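Local atomic coordinates of alpha-1,2-Mannosidase (Trichoderma reesei, PDB entry 1HCU), a protein that probably trims alpha-1,2-linked mannose residues from high-mannose N-glycans, as a calcium-dependent glycosyl hydrolase of family 47. Residues A90-G95 and F160-V165; V154-V159 and S168-N173. One frame throughout, in Å; residues are numbered along the deposited sequence.

Contact 1: A90-G95 and F160-V165; sequences AVANQG and FFNPTV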
ATOM      1  N   ALA A  90      16.215 -16.607  11.458  1.00 15.81           N
ATOM      2  CA  ALA A  90      17.628 -16.906  11.623  1.00 16.10           C
ATOM      3  C   ALA A  90      18.101 -16.362  12.962  1.00 16.93           C
ATOM      4  O   ALA A  90      18.877 -17.007  13.667  1.00 16.58           O
ATOM      5  CB  ALA A  90      18.431 -16.292  10.485  1.00 17.54           C
ATOM      6  N   VAL A  91      17.616 -15.175  13.306  1.00 16.71           N
ATOM      7  CA  VAL A  91      17.971 -14.513  14.557  1.00 16.30           C
ATOM      8  C   VAL A  91      17.014 -14.914  15.676  1.00 16.83           C
ATOM      9  O   VAL A  91      15.795 -14.832  15.523  1.00 15.71           O
ATOM     10  CB  VAL A  91      17.911 -12.983  14.399  1.00 17.49           C
ATOM     11  CG1 VAL A  91      18.355 -12.300  15.693  1.00 16.43           C
ATOM     12  CG2 VAL A  91      18.766 -12.556  13.214  1.00 15.25           C
ATOM     13  N   ALA A  92      17.579 -15.336  16.803  1.00 17.11           N
ATOM     14  CA  ALA A  92      16.794 -15.758  17.957  1.00 17.48           C
ATOM     15  C   ALA A  92      16.113 -14.586  18.645  1.00 16.61           C
ATOM     16  O   ALA A  92      16.694 -13.513  18.766  1.00 19.17           O
ATOM     17  CB  ALA A  92      17.687 -16.486  18.952  1.00 19.10           C
ATOM     18  N   ASN A  93      14.883 -14.802  19.095  1.00 16.60           N
ATOM     19  CA  ASN A  93      14.124 -13.769  19.786  1.00 17.56           C
ATOM     20  C   ASN A  93      13.905 -12.530  18.925  1.00 17.63           C
ATOM     21  O   ASN A  93      13.755 -11.427  19.443  1.00 18.50           O
ATOM     22  CB  ASN A  93      14.845 -13.381  21.079  1.00 18.33           C
ATOM     23  CG  ASN A  93      15.014 -14.563  22.027  1.00 21.64           C
ATOM     24  OD1 ASN A  93      14.034 -15.160  22.472  1.00 22.03           O
ATOM     25  ND2 ASN A  93      16.261 -14.904  22.335  1.00 21.82           N
ATOM     26  N   GLN A  94      13.890 -12.708  17.608  1.00 16.42           N
ATOM     27  CA  GLN A  94      13.677 -11.584  16.712  1.00 15.59           C
ATOM     28  C   GLN A  94      12.188 -11.296  16.521  1.00 15.58           C
ATOM     29  O   GLN A  94      11.419 -12.176  16.131  1.00 15.86           O
ATOM     30  CB  GLN A  94      14.311 -11.850  15.350  1.00 14.87           C
ATOM     31  CG  GLN A  94      14.131 -10.687  14.413  1.00 13.43           C
ATOM     32  CD  GLN A  94      14.793 -10.895  13.079  1.00 13.98           C
ATOM     33  OE1 GLN A  94      14.378 -11.735  12.293  1.00 15.27           O
ATOM     34  NE2 GLN A  94      15.835 -10.120  12.811  1.00 14.01           N
ATOM     35  N   GLY A  95      11.791 -10.055  16.777  1.00 15.21           N
ATOM     36  CA  GLY A  95      10.399  -9.676  16.629  1.00 14.56           C
ATOM     37  C   GLY A  95       9.921  -9.678  15.189  1.00 15.60           C
ATOM     38  O   GLY A  95      10.692  -9.373  14.271  1.00 16.92           O
ATOM     39  N   PHE A 160       6.799 -13.769  17.897  1.00 12.74           N
ATOM     40  CA  PHE A 160       8.131 -14.360  17.784  1.00 13.16           C
ATOM     41  C   PHE A 160       7.979 -15.834  17.396  1.00 13.50           C
ATOM     42  O   PHE A 160       7.016 -16.485  17.801  1.00 13.58           O
ATOM     43  CB  PHE A 160       8.881 -14.261  19.125  1.00 12.87           C
ATOM     44  CG  PHE A 160       9.094 -12.851  19.611  1.00 13.32           C
ATOM     45  CD1 PHE A 160       8.085 -12.165  20.286  1.00 13.86           C
ATOM     46  CD2 PHE A 160      10.317 -12.210  19.402  1.00 13.79           C
ATOM     47  CE1 PHE A 160       8.292 -10.854  20.752  1.00 10.43           C
ATOM     48  CE2 PHE A 160      10.532 -10.910  19.861  1.00 13.26           C
ATOM     49  CZ  PHE A 160       9.514 -10.230  20.540  1.00 11.05           C
ATOM     50  N   PHE A 161       8.925 -16.352  16.614  1.00 13.93           N
ATOM     51  CA  PHE A 161       8.893 -17.752  16.169  1.00 14.00           C
ATOM     52  C   PHE A 161      10.058 -18.541  16.756  1.00 15.84           C
ATOM     53  O   PHE A 161       9.992 -19.761  16.900  1.00 16.02           O
ATOM     54  CB  PHE A 161       9.005 -17.848  14.640  1.00 11.62           C
ATOM     55  CG  PHE A 161       7.775 -17.414  13.901  1.00 10.89           C
ATOM     56  CD1 PHE A 161       7.727 -17.483  12.513  1.00 11.19           C
ATOM     57  CD2 PHE A 161       6.672 -16.931  14.583  1.00 11.98           C
ATOM     58  CE1 PHE A 161       6.595 -17.075  11.814  1.00 10.48           C
ATOM     59  CE2 PHE A 161       5.535 -16.520  13.899  1.00 14.15           C
ATOM     60  CZ  PHE A 161       5.495 -16.591  12.510  1.00 13.20           C
ATOM     61  N   ASN A 162      11.127 -17.826  17.074  1.00 16.68           N
ATOM     62  CA  ASN A 162      12.339 -18.418  17.595  1.00 19.02           C
ATOM     63  C   ASN A 162      12.624 -17.843  18.978  1.00 20.46           C
ATOM     64  O   ASN A 162      12.749 -16.629  19.132  1.00 19.94           O
ATOM     65  CB  ASN A 162      13.504 -18.070  16.658  1.00 18.10           C
ATOM     66  CG  ASN A 162      14.792 -18.765  17.035  1.00 17.62           C
ATOM     67  OD1 ASN A 162      14.960 -19.211  18.167  1.00 17.48           O
ATOM     68  ND2 ASN A 162      15.720 -18.853  16.082  1.00 17.59           N
ATOM     69  N   PRO A 163      12.738 -18.701  20.001  1.00 22.01           N
ATOM     70  CA  PRO A 163      12.667 -20.167  20.111  1.00 21.87           C
ATOM     71  C   PRO A 163      11.292 -20.849  19.922  1.00 22.38           C
ATOM     72  O   PRO A 163      11.233 -22.017  19.526  1.00 21.50           O
ATOM     73  CB  PRO A 163      13.255 -20.431  21.495  1.00 21.67           C
ATOM     74  CG  PRO A 163      13.018 -19.114  22.231  1.00 21.65           C
ATOM     75  CD  PRO A 163      13.416 -18.145  21.185  1.00 22.04           C
ATOM     76  N   THR A 164      10.198 -20.166  20.248  1.00 21.00           N
ATOM     77  CA  THR A 164       8.877 -20.762  20.038  1.00 21.09           C
ATOM     78  C   THR A 164       7.864 -19.709  19.593  1.00 19.99           C
ATOM     79  O   THR A 164       8.158 -18.511  19.617  1.00 19.45           O
ATOM     80  CB  THR A 164       8.360 -21.521  21.306  1.00 22.39           C
ATOM     81  OG1 THR A 164       7.195 -22.276  20.952  1.00 26.91           O
ATOM     82  CG2 THR A 164       8.002 -20.569  22.431  1.00 23.14           C
ATOM     83  N   VAL A 165       6.690 -20.153  19.151  1.00 19.53           N
ATOM     84  CA  VAL A 165       5.654 -19.233  18.693  1.00 20.47           C
ATOM     85  C   VAL A 165       5.021 -18.540  19.898  1.00 20.89           C
ATOM     86  O   VAL A 165       4.397 -19.190  20.730  1.00 21.64           O
ATOM     87  CB  VAL A 165       4.545 -19.974  17.884  1.00 21.60           C
ATOM     88  CG1 VAL A 165       3.479 -18.991  17.430  1.00 20.88           C
ATOM     89  CG2 VAL A 165       5.152 -20.666  16.674  1.00 21.69           C
TER
HETATM   90  O   HOH W   1      11.511 -15.179  21.771  1.00 25.32           O
HETATM   91  O   HOH W   2      11.436 -15.002  16.221  1.00 13.50           O
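The type II beta turn from Val-91 to Gln-94 meets Asn-162 through its central peptide: Asn-93 N donates to Asn-162 O at 2.8 Å. With an N-H...O angle of 141° this bond is bent, and the donor stands above the carbonyl plane, 44° out of it. That carbonyl belongs to the cis peptide preceding Pro-163, whose CD lies 3.3 Å from Asn-93 OD1. A water donates to Asn-93 OD1 and, at a longer 3.3 Å, to Asn-162 O, a second, weaker hold on that carbonyl. The turn leads into strand 96-97, while residues 161-165 form the loop between strands 158-160 and 166-167, so the contact joins the connections at one end of a three-stranded antiparallel sheet. With CG anti to the backbone N (chi1 -174°), Asn-162 lays its amide carbon 3.7 Å from Ala-92 CA, and its ND2 donates to Thr-89 O, two residues before the turn. At the sheet end, the edge of the Phe-160 ring receives Asn-93 O, 3.3 Å from CE2 and near the ring plane; Arg-166 makes a cation-pi contact with this ring. A second water bridges the backbones, donating to Gln-94 O at 2.8 Å and accepting from Phe-161 N at 2.9 Å.

Contact 2: V154-V159 and S168-N173; sequences VPDPTV and SGASSN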
ATOM      1  N   VAL A 154      -8.215  -8.857  19.679  1.00 10.10           N
ATOM      2  CA  VAL A 154      -7.537  -7.824  18.901  1.00  9.75           C
ATOM      3  C   VAL A 154      -6.104  -8.320  18.802  1.00 11.78           C
ATOM      4  O   VAL A 154      -5.448  -8.567  19.823  1.00 14.28           O
ATOM      5  CB  VAL A 154      -7.543  -6.435  19.610  1.00  9.05           C
ATOM      6  CG1 VAL A 154      -6.693  -5.432  18.823  1.00  5.05           C
ATOM      7  CG2 VAL A 154      -8.963  -5.922  19.744  1.00  5.25           C
ATOM      8  N   PRO A 155      -5.593  -8.474  17.575  1.00 11.12           N
ATOM      9  CA  PRO A 155      -4.225  -8.957  17.363  1.00 11.66           C
ATOM     10  C   PRO A 155      -3.123  -8.137  18.027  1.00 10.44           C
ATOM     11  O   PRO A 155      -3.202  -6.913  18.112  1.00 11.09           O
ATOM     12  CB  PRO A 155      -4.094  -8.956  15.841  1.00 10.35           C
ATOM     13  CG  PRO A 155      -4.951  -7.788  15.458  1.00 11.67           C
ATOM     14  CD  PRO A 155      -6.179  -8.010  16.307  1.00 11.73           C
ATOM     15  N   ASP A 156      -2.104  -8.841  18.504  1.00 10.04           N
ATOM     16  CA  ASP A 156      -0.931  -8.235  19.114  1.00 10.70           C
ATOM     17  C   ASP A 156      -0.108  -7.932  17.859  1.00 10.69           C
ATOM     18  O   ASP A 156       0.013  -8.785  16.991  1.00 11.19           O
ATOM     19  CB  ASP A 156      -0.227  -9.278  19.982  1.00 13.85           C
ATOM     20  CG  ASP A 156       0.996  -8.738  20.693  1.00 15.30           C
ATOM     21  OD1 ASP A 156       1.103  -8.980  21.915  1.00 15.17           O
ATOM     22  OD2 ASP A 156       1.852  -8.094  20.041  1.00 17.70           O
ATOM     23  N   PRO A 157       0.451  -6.716  17.744  1.00 10.44           N
ATOM     24  CA  PRO A 157       1.256  -6.293  16.588  1.00  9.84           C
ATOM     25  C   PRO A 157       2.563  -7.051  16.333  1.00 12.45           C
ATOM     26  O   PRO A 157       3.049  -7.104  15.199  1.00 11.65           O
ATOM     27  CB  PRO A 157       1.506  -4.815  16.874  1.00  8.65           C
ATOM     28  CG  PRO A 157       1.617  -4.784  18.366  1.00  8.84           C
ATOM     29  CD  PRO A 157       0.459  -5.680  18.795  1.00  9.40           C
ATOM     30  N   THR A 158       3.129  -7.637  17.380  1.00 12.64           N
ATOM     31  CA  THR A 158       4.389  -8.356  17.251  1.00 14.02           C
ATOM     32  C   THR A 158       4.353  -9.771  17.833  1.00 14.36           C
ATOM     33  O   THR A 158       3.775 -10.002  18.899  1.00 13.86           O
ATOM     34  CB  THR A 158       5.526  -7.578  17.960  1.00 14.45           C
ATOM     35  OG1 THR A 158       5.586  -6.244  17.442  1.00 15.83           O
ATOM     36  CG2 THR A 158       6.870  -8.259  17.740  1.00 15.98           C
ATOM     37  N   VAL A 159       4.972 -10.711  17.118  1.00 14.55           N
ATOM     38  CA  VAL A 159       5.072 -12.104  17.565  1.00 12.62           C
ATOM     39  C   VAL A 159       6.503 -12.587  17.367  1.00 12.25           C
ATOM     40  O   VAL A 159       7.326 -11.895  16.766  1.00 10.81           O
ATOM     41  CB  VAL A 159       4.130 -13.046  16.789  1.00 12.70           C
ATOM     42  CG1 VAL A 159       2.684 -12.648  17.030  1.00  8.88           C
ATOM     43  CG2 VAL A 159       4.479 -13.041  15.300  1.00 12.00           C
ATOM     44  N   SER A 168       3.906 -10.913  21.618  1.00 18.88           N
ATOM     45  CA  SER A 168       4.834  -9.989  22.260  1.00 18.02           C
ATOM     46  C   SER A 168       4.227  -9.546  23.601  1.00 18.62           C
ATOM     47  O   SER A 168       4.945  -9.199  24.536  1.00 18.11           O
ATOM     48  CB  SER A 168       5.080  -8.762  21.379  1.00 17.21           C
ATOM     49  OG  SER A 168       3.994  -7.858  21.463  1.00 16.43           O
ATOM     50  N   GLY A 169       2.901  -9.562  23.684  1.00 17.85           N
ATOM     51  CA  GLY A 169       2.235  -9.162  24.910  1.00 18.05           C
ATOM     52  C   GLY A 169       1.894  -7.682  24.967  1.00 19.03           C
ATOM     53  O   GLY A 169       1.629  -7.145  26.042  1.00 17.88           O
ATOM     54  N   ALA A 170       1.904  -7.009  23.819  1.00 18.97           N
ATOM     55  CA  ALA A 170       1.577  -5.584  23.792  1.00 18.39           C
ATOM     56  C   ALA A 170       0.173  -5.403  24.351  1.00 18.30           C
ATOM     57  O   ALA A 170      -0.644  -6.325  24.298  1.00 17.26           O
ATOM     58  CB  ALA A 170       1.649  -5.050  22.364  1.00 19.16           C
ATOM     59  N   SER A 171      -0.107  -4.217  24.878  1.00 17.56           N
ATOM     60  CA  SER A 171      -1.418  -3.930  25.452  1.00 19.77           C
ATOM     61  C   SER A 171      -2.347  -3.169  24.502  1.00 20.08           C
ATOM     62  O   SER A 171      -3.515  -2.942  24.824  1.00 21.07           O
ATOM     63  CB  SER A 171      -1.255  -3.141  26.749  1.00 18.75           C
ATOM     64  OG  SER A 171      -0.544  -1.942  26.514  1.00 20.81           O
ATOM     65  N   SER A 172      -1.828  -2.777  23.340  1.00 18.94           N
ATOM     66  CA  SER A 172      -2.622  -2.058  22.345  1.00 18.94           C
ATOM     67  C   SER A 172      -1.970  -2.134  20.973  1.00 18.16           C
ATOM     68  O   SER A 172      -0.805  -2.506  20.849  1.00 18.44           O
ATOM     69  CB  SER A 172      -2.794  -0.585  22.732  1.00 20.17           C
ATOM     70  OG  SER A 172      -1.578   0.121  22.580  1.00 23.64           O
ATOM     71  N   ASN A 173      -2.730  -1.758  19.950  1.00 17.30           N
ATOM     72  CA  ASN A 173      -2.266  -1.783  18.572  1.00 15.12           C
ATOM     73  C   ASN A 173      -2.989  -0.634  17.853  1.00 16.42           C
ATOM     74  O   ASN A 173      -3.927  -0.043  18.416  1.00 16.59           O
ATOM     75  CB  ASN A 173      -2.652  -3.137  17.957  1.00 14.41           C
ATOM     76  CG  ASN A 173      -1.830  -3.496  16.721  1.00 14.28           C
ATOM     77  OD1 ASN A 173      -1.016  -2.708  16.232  1.00 13.88           O
ATOM     78  ND2 ASN A 173      -2.049  -4.701  16.212  1.00 12.05           N
TER
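Four hydrogen bonds converge on a single carboxylate, that of Asp-156, and three of them come from consecutive residues, Ser-168 to Ala-170. Asp-156 OD1 accepts from Gly-169 N at 2.6 Å and from Ala-170 N at 2.9 Å, the two donors arriving from opposite faces of the carboxylate plane. Asp-156 OD2 takes the hydroxyl of Ser-168 on its syn lone pair (OG to OD2 2.6 Å) and, on its anti side, Thr-158 N at 3.0 Å with an N-H...O angle of 162°, which closes an Asx turn. A chi1 of -179° sets CG anti to the backbone N, and from there both carboxylate oxygens meet the 168-170 loop. Asp-156 OD1 also forms a salt bridge with Arg-167 NE. Ser-168 OG also accepts from Ala-170 N, an ST turn, and Ser-168 N donates to Thr-158 O at 2.9 Å, where strand 158-160 begins. An alanine in place of Asp-156 would probably leave Gly-169 N, Thr-158 N and the Ser-168 hydroxyl without this acceptor and Arg-167 without its salt-bridge mate. Farther along, the Asn-173 side chain runs antiparallel past the Pro-157 ring, its OD1 3.3 Å from Pro-157 CB, and its ND2 donates to Pro-155 O at 3.1 Å. Pro-157 CD also packs on Ala-170 CB, 3.8 Å away. Helix 175-178 covers this end through Ile-178 and Glu-177. Since Asp-156 is buried, the convergence of N-H groups, a hydroxyl and the Arg-167 guanidinium would favour its ionised form, and the carboxylate ties the 168-170 loop to the segment leading into strand 158-160.

In the fold
Strand 158-160 is common to both contacts: contact 2 uses its start and contact 1 its last residue, and they lie about 16 Å apart, centre to centre. They touch directly, Phe-160 CE1 lying 3.9 Å from Ser-168 CA and Gly-95 CA 4.0 Å from Thr-158 CG2, while Val-159 and Ser-96 pair through their backbones. Contact 1 is a surface contact with no buried residue among those that touch, and it relies on one direct backbone bond, two waters and a ring edge. Contact 2, partly buried, is instead organised by a charged side chain with direct donors. Both lie on the same side of the chain's centre, in the (alpha/alpha) barrel fold of family 47.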